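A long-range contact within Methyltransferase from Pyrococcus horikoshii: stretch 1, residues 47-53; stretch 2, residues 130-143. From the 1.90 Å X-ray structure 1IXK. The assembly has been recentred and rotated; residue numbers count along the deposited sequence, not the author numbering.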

ATOM      1  N   PHE A  47      10.931   7.057   6.707  1.00 14.92           N
ATOM      2  CA  PHE A  47      10.332   6.869   8.020  1.00 14.55           C
ATOM      3  C   PHE A  47       9.082   7.714   8.184  1.00 13.45           C
ATOM      4  O   PHE A  47       8.888   8.702   7.483  1.00 12.18           O
ATOM      5  CB  PHE A  47      11.348   7.204   9.127  1.00 16.39           C
ATOM      6  CG  PHE A  47      11.768   8.649   9.154  1.00 18.52           C
ATOM      7  CD1 PHE A  47      10.980   9.609   9.785  1.00 17.89           C
ATOM      8  CD2 PHE A  47      12.937   9.056   8.520  1.00 18.43           C
ATOM      9  CE1 PHE A  47      11.349  10.950   9.781  1.00 19.91           C
ATOM     10  CE2 PHE A  47      13.316  10.402   8.510  1.00 19.93           C
ATOM     11  CZ  PHE A  47      12.521  11.350   9.141  1.00 18.07           C
ATOM     12  N   ARG A  48       8.249   7.310   9.133  1.00 12.89           N
ATOM     13  CA  ARG A  48       7.004   7.994   9.433  1.00 14.88           C
ATOM     14  C   ARG A  48       7.062   8.470  10.875  1.00 13.72           C
ATOM     15  O   ARG A  48       7.425   7.712  11.768  1.00 14.81           O
ATOM     16  CB  ARG A  48       5.840   7.019   9.262  1.00 15.38           C
ATOM     17  CG  ARG A  48       4.482   7.546   9.681  1.00 19.38           C
ATOM     18  CD  ARG A  48       3.493   6.394   9.760  1.00 15.48           C
ATOM     19  NE  ARG A  48       3.436   5.785  11.085  1.00 16.89           N
ATOM     20  CZ  ARG A  48       3.328   4.479  11.312  1.00 16.15           C
ATOM     21  NH1 ARG A  48       3.268   4.029  12.556  1.00 16.65           N
ATOM     22  NH2 ARG A  48       3.309   3.615  10.301  1.00 14.97           N
ATOM     23  N   VAL A  49       6.718   9.730  11.102  1.00 14.70           N
ATOM     24  CA  VAL A  49       6.721  10.266  12.460  1.00 14.03           C
ATOM     25  C   VAL A  49       5.497   9.720  13.192  1.00 15.45           C
ATOM     26  O   VAL A  49       4.383   9.783  12.669  1.00 13.48           O
ATOM     27  CB  VAL A  49       6.621  11.802  12.460  1.00 14.34           C
ATOM     28  CG1 VAL A  49       6.535  12.310  13.893  1.00 16.05           C
ATOM     29  CG2 VAL A  49       7.821  12.408  11.733  1.00 15.88           C
ATOM     30  N   ASN A  50       5.701   9.185  14.392  1.00 15.28           N
ATOM     31  CA  ASN A  50       4.586   8.667  15.174  1.00 16.12           C
ATOM     32  C   ASN A  50       4.007   9.825  15.975  1.00 16.76           C
ATOM     33  O   ASN A  50       4.489  10.160  17.062  1.00 14.42           O
ATOM     34  CB  ASN A  50       5.047   7.547  16.108  1.00 16.38           C
ATOM     35  CG  ASN A  50       3.935   7.056  17.014  1.00 16.40           C
ATOM     36  OD1 ASN A  50       2.756   7.303  16.757  1.00 15.74           O
ATOM     37  ND2 ASN A  50       4.302   6.351  18.074  1.00 14.44           N
ATOM     38  N   THR A  51       2.967  10.440  15.423  1.00 16.51           N
ATOM     39  CA  THR A  51       2.333  11.581  16.062  1.00 18.64           C
ATOM     40  C   THR A  51       1.590  11.232  17.346  1.00 19.82           C
ATOM     41  O   THR A  51       1.054  12.112  18.017  1.00 19.97           O
ATOM     42  CB  THR A  51       1.396  12.297  15.083  1.00 19.39           C
ATOM     43  OG1 THR A  51       0.400  11.386  14.604  1.00 17.64           O
ATOM     44  CG2 THR A  51       2.201  12.832  13.907  1.00 19.74           C
ATOM     45  N   LEU A  52       1.557   9.949  17.690  1.00 19.32           N
ATOM     46  CA  LEU A  52       0.916   9.536  18.929  1.00 22.03           C
ATOM     47  C   LEU A  52       1.871   9.900  20.059  1.00 23.92           C
ATOM     48  O   LEU A  52       1.458  10.043  21.210  1.00 23.39           O
ATOM     49  CB  LEU A  52       0.670   8.026  18.955  1.00 20.11           C
ATOM     50  CG  LEU A  52      -0.526   7.458  18.186  1.00 19.89           C
ATOM     51  CD1 LEU A  52      -0.565   5.957  18.372  1.00 17.44           C
ATOM     52  CD2 LEU A  52      -1.821   8.089  18.691  1.00 20.29           C
ATOM     53  N   LYS A  53       3.150  10.060  19.716  1.00 24.14           N
ATOM     54  CA  LYS A  53       4.171  10.390  20.704  1.00 24.23           C
ATOM     55  C   LYS A  53       4.914  11.706  20.505  1.00 26.21           C
ATOM     56  O   LYS A  53       5.526  12.213  21.443  1.00 26.71           O
ATOM     57  CB  LYS A  53       5.194   9.259  20.788  1.00 24.59           C
ATOM     58  CG  LYS A  53       4.658   7.975  21.382  1.00 23.93           C
ATOM     59  CD  LYS A  53       5.792   7.013  21.690  1.00 27.15           C
ATOM     60  CE  LYS A  53       5.315   5.850  22.538  1.00 24.24           C
ATOM     61  NZ  LYS A  53       6.458   5.036  23.014  1.00 24.46           N
ATOM     62  N   GLY A 130       0.795  -4.559  10.307  1.00 26.63           N
ATOM     63  CA  GLY A 130       1.973  -4.010  10.958  1.00 25.61           C
ATOM     64  C   GLY A 130       2.124  -2.506  10.815  1.00 23.00           C
ATOM     65  O   GLY A 130       1.476  -1.736  11.520  1.00 24.39           O
ATOM     66  N   GLY A 131       2.993  -2.095   9.897  1.00 20.23           N
ATOM     67  CA  GLY A 131       3.242  -0.685   9.673  1.00 20.14           C
ATOM     68  C   GLY A 131       2.023   0.136   9.305  1.00 18.30           C
ATOM     69  O   GLY A 131       1.821   1.218   9.850  1.00 18.56           O
ATOM     70  N   LYS A 132       1.210  -0.355   8.377  1.00 17.20           N
ATOM     71  CA  LYS A 132       0.020   0.388   7.971  1.00 15.42           C
ATOM     72  C   LYS A 132      -1.025   0.421   9.075  1.00 14.55           C
ATOM     73  O   LYS A 132      -1.766   1.389   9.206  1.00 15.17           O
ATOM     74  CB  LYS A 132      -0.598  -0.223   6.710  1.00 18.46           C
ATOM     75  CG  LYS A 132       0.274  -0.121   5.469  1.00 20.95           C
ATOM     76  CD  LYS A 132      -0.528  -0.475   4.225  1.00 24.15           C
ATOM     77  CE  LYS A 132       0.370  -0.617   3.014  1.00 25.42           C
ATOM     78  NZ  LYS A 132       1.372  -1.689   3.238  1.00 26.22           N
ATOM     79  N   THR A 133      -1.087  -0.646   9.865  1.00 13.89           N
ATOM     80  CA  THR A 133      -2.050  -0.716  10.950  1.00 14.44           C
ATOM     81  C   THR A 133      -1.762   0.364  11.992  1.00 14.27           C
ATOM     82  O   THR A 133      -2.682   1.018  12.480  1.00 12.18           O
ATOM     83  CB  THR A 133      -2.022  -2.093  11.632  1.00 13.85           C
ATOM     84  OG1 THR A 133      -2.068  -3.120  10.632  1.00 16.16           O
ATOM     85  CG2 THR A 133      -3.226  -2.243  12.561  1.00 14.41           C
ATOM     86  N   SER A 134      -0.487   0.554  12.326  1.00 13.72           N
ATOM     87  CA  SER A 134      -0.116   1.572  13.306  1.00 13.62           C
ATOM     88  C   SER A 134      -0.300   2.981  12.728  1.00 12.91           C
ATOM     89  O   SER A 134      -0.527   3.942  13.467  1.00 12.53           O
ATOM     90  CB  SER A 134       1.332   1.358  13.787  1.00 14.62           C
ATOM     91  OG  SER A 134       2.249   1.283  12.711  1.00 13.90           O
ATOM     92  N   TYR A 135      -0.223   3.109  11.408  1.00 11.13           N
ATOM     93  CA  TYR A 135      -0.426   4.419  10.795  1.00 11.78           C
ATOM     94  C   TYR A 135      -1.903   4.768  10.988  1.00 11.67           C
ATOM     95  O   TYR A 135      -2.244   5.898  11.358  1.00 11.16           O
ATOM     96  CB  TYR A 135      -0.066   4.390   9.300  1.00 12.53           C
ATOM     97  CG  TYR A 135       0.310   5.746   8.717  1.00 12.62           C
ATOM     98  CD1 TYR A 135       1.077   5.833   7.555  1.00 16.24           C
ATOM     99  CD2 TYR A 135      -0.072   6.941   9.344  1.00 13.25           C
ATOM    100  CE1 TYR A 135       1.465   7.069   7.029  1.00 16.16           C
ATOM    101  CE2 TYR A 135       0.310   8.187   8.824  1.00 14.37           C
ATOM    102  CZ  TYR A 135       1.082   8.239   7.666  1.00 17.57           C
ATOM    103  OH  TYR A 135       1.481   9.454   7.143  1.00 16.92           O
ATOM    104  N   LEU A 136      -2.781   3.794  10.750  1.00  9.38           N
ATOM    105  CA  LEU A 136      -4.217   4.011  10.931  1.00 10.51           C
ATOM    106  C   LEU A 136      -4.470   4.458  12.367  1.00 12.97           C
ATOM    107  O   LEU A 136      -5.264   5.369  12.615  1.00 11.08           O
ATOM    108  CB  LEU A 136      -5.014   2.724  10.669  1.00  9.69           C
ATOM    109  CG  LEU A 136      -4.974   2.108   9.271  1.00 10.99           C
ATOM    110  CD1 LEU A 136      -5.677   0.752   9.299  1.00  9.14           C
ATOM    111  CD2 LEU A 136      -5.634   3.042   8.253  1.00  8.00           C
ATOM    112  N   ALA A 137      -3.788   3.814  13.309  1.00  9.74           N
ATOM    113  CA  ALA A 137      -3.943   4.140  14.718  1.00 11.93           C
ATOM    114  C   ALA A 137      -3.596   5.587  15.063  1.00  8.76           C
ATOM    115  O   ALA A 137      -4.331   6.234  15.810  1.00  9.06           O
ATOM    116  CB  ALA A 137      -3.103   3.186  15.579  1.00  9.49           C
ATOM    117  N   GLN A 138      -2.489   6.106  14.538  1.00 10.22           N
ATOM    118  CA  GLN A 138      -2.131   7.481  14.868  1.00 11.59           C
ATOM    119  C   GLN A 138      -3.053   8.472  14.163  1.00 10.88           C
ATOM    120  O   GLN A 138      -3.351   9.540  14.695  1.00 11.45           O
ATOM    121  CB  GLN A 138      -0.645   7.762  14.565  1.00 12.98           C
ATOM    122  CG  GLN A 138      -0.221   7.770  13.107  1.00 14.30           C
ATOM    123  CD  GLN A 138       1.278   8.002  12.951  1.00 16.44           C
ATOM    124  OE1 GLN A 138       2.094   7.145  13.304  1.00 16.40           O
ATOM    125  NE2 GLN A 138       1.647   9.168  12.430  1.00 13.29           N
ATOM    126  N   LEU A 139      -3.542   8.108  12.984  1.00 12.75           N
ATOM    127  CA  LEU A 139      -4.455   8.983  12.261  1.00 11.92           C
ATOM    128  C   LEU A 139      -5.771   9.058  13.033  1.00 12.49           C
ATOM    129  O   LEU A 139      -6.472  10.072  12.994  1.00 12.11           O
ATOM    130  CB  LEU A 139      -4.686   8.453  10.838  1.00 13.85           C
ATOM    131  CG  LEU A 139      -3.500   8.603   9.872  1.00 11.83           C
ATOM    132  CD1 LEU A 139      -3.746   7.783   8.607  1.00 14.61           C
ATOM    133  CD2 LEU A 139      -3.307  10.072   9.522  1.00 14.62           C
HETATM  134  N   MSE A 140      -6.090   7.985  13.753  1.00 10.74           N
HETATM  135  CA  MSE A 140      -7.312   7.921  14.552  1.00 12.34           C
HETATM  136  C   MSE A 140      -7.063   8.464  15.963  1.00 12.31           C
HETATM  137  O   MSE A 140      -7.968   8.497  16.796  1.00 11.23           O
HETATM  138  CB  MSE A 140      -7.815   6.466  14.622  1.00 10.81           C
HETATM  139  CG  MSE A 140      -8.200   5.879  13.252  1.00 12.85           C
HETATM  140 SE   MSE A 140      -8.414   4.061  13.213  1.00  8.00          SE
HETATM  141  CE  MSE A 140      -9.960   3.907  13.981  1.00 15.27           C
ATOM    142  N   ARG A 141      -5.826   8.882  16.223  1.00 12.68           N
ATOM    143  CA  ARG A 141      -5.444   9.428  17.520  1.00 14.17           C
ATOM    144  C   ARG A 141      -5.837   8.530  18.695  1.00 14.16           C
ATOM    145  O   ARG A 141      -6.362   8.994  19.711  1.00 12.91           O
ATOM    146  CB  ARG A 141      -6.051  10.823  17.685  1.00 15.08           C
ATOM    147  CG  ARG A 141      -5.605  11.771  16.583  1.00 20.56           C
ATOM    148  CD  ARG A 141      -6.185  13.162  16.733  1.00 27.86           C
ATOM    149  NE  ARG A 141      -5.721  14.040  15.659  1.00 33.68           N
ATOM    150  CZ  ARG A 141      -5.987  15.340  15.586  1.00 35.83           C
ATOM    151  NH1 ARG A 141      -6.719  15.924  16.525  1.00 37.32           N
ATOM    152  NH2 ARG A 141      -5.511  16.061  14.577  1.00 37.60           N
ATOM    153  N   ASN A 142      -5.568   7.238  18.540  1.00 13.51           N
ATOM    154  CA  ASN A 142      -5.864   6.241  19.565  1.00 14.78           C
ATOM    155  C   ASN A 142      -7.316   6.201  20.027  1.00 14.58           C
ATOM    156  O   ASN A 142      -7.607   5.831  21.164  1.00 14.94           O
ATOM    157  CB  ASN A 142      -4.946   6.423  20.779  1.00 14.76           C
ATOM    158  CG  ASN A 142      -3.749   5.481  20.750  1.00 15.31           C
ATOM    159  OD1 ASN A 142      -3.817   4.395  20.177  1.00 16.07           O
ATOM    160  ND2 ASN A 142      -2.657   5.886  21.381  1.00 12.94           N
ATOM    161  N   ASP A 143      -8.224   6.585  19.141  1.00 15.06           N
ATOM    162  CA  ASP A 143      -9.649   6.550  19.438  1.00 14.02           C
ATOM    163  C   ASP A 143     -10.229   5.646  18.364  1.00 13.00           C
ATOM    164  O   ASP A 143      -9.562   5.377  17.372  1.00 15.40           O
ATOM    165  CB  ASP A 143     -10.262   7.951  19.360  1.00 16.02           C
ATOM    166  CG  ASP A 143     -11.733   7.964  19.731  1.00 18.84           C
ATOM    167  OD1 ASP A 143     -12.185   7.006  20.391  1.00 17.53           O
ATOM    168  OD2 ASP A 143     -12.437   8.935  19.374  1.00 22.13           O
TER
HETATM  169  O   HOH W   1       1.743   4.672  15.217  1.00 21.98           O
HETATM  170  O   HOH W   2      -1.761  10.957  16.186  1.00 18.32           O
HETATM  171  O   HOH W   3      -0.488  11.087  12.065  1.00 19.98           O

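Gly-130 sits at the N-cap position, right before helix 131-139, and does not touch stretch 1. The contact begins at Gly-131. Its carbonyl O accepts a hydrogen bond from Arg-48 NH2 at 2.9 Å. The same O accepts a bond from Ser-134 OG, also 2.9 Å, so it serves both side chains as well as the helix backbone. Lys-132 and Thr-133 point away from stretch 1.

Ser-134 points toward it. Arg-48 NH1 donates to Ser-134 OG at 2.9 Å. The hydroxyl is thus an acceptor from the arginine and a donor to Gly-131. One turn of helix therefore meets the edge of the guanidinium with two acceptors.

Tyr-135 adds a nonpolar contact. Arg-48 CD lies over the face of its ring, 3.3 Å from the centroid and 10° off the normal, a CH-pi interaction. Tyr-135 CB covers one face of the guanidinium.

Gln-138 is the most heavily covered residue of the helix. Its amide works in both directions. OE1 accepts from Arg-48 NE at 2.9 Å, and NE2 donates to the backbone O of Val-49 at 2.8 Å. The glutamine thereby ties the arginine side chain to the strand's own backbone. Thr-51 OG1 lies 3.3 Å from Gln-138 NE2, but the angle is too poor for a hydrogen bond. Water 3 links these two atoms instead, 2.7 Å from Thr-51 OG1 and 2.9 Å from Gln-138 NE2. Water 2 joins Thr-51 OG1 to the backbone O of Gln-138.

Leu-52 packs on the end of the helix. Its CG is 3.6 Å from Gln-138 CB. Arg-141 has positive phi and closes the helix in a Schellman motif. Leu-52 CD2 lies 4.0 Å from Arg-141 CA and 3.6 Å from Asn-142 ND2. Asp-143 does not touch stretch 1.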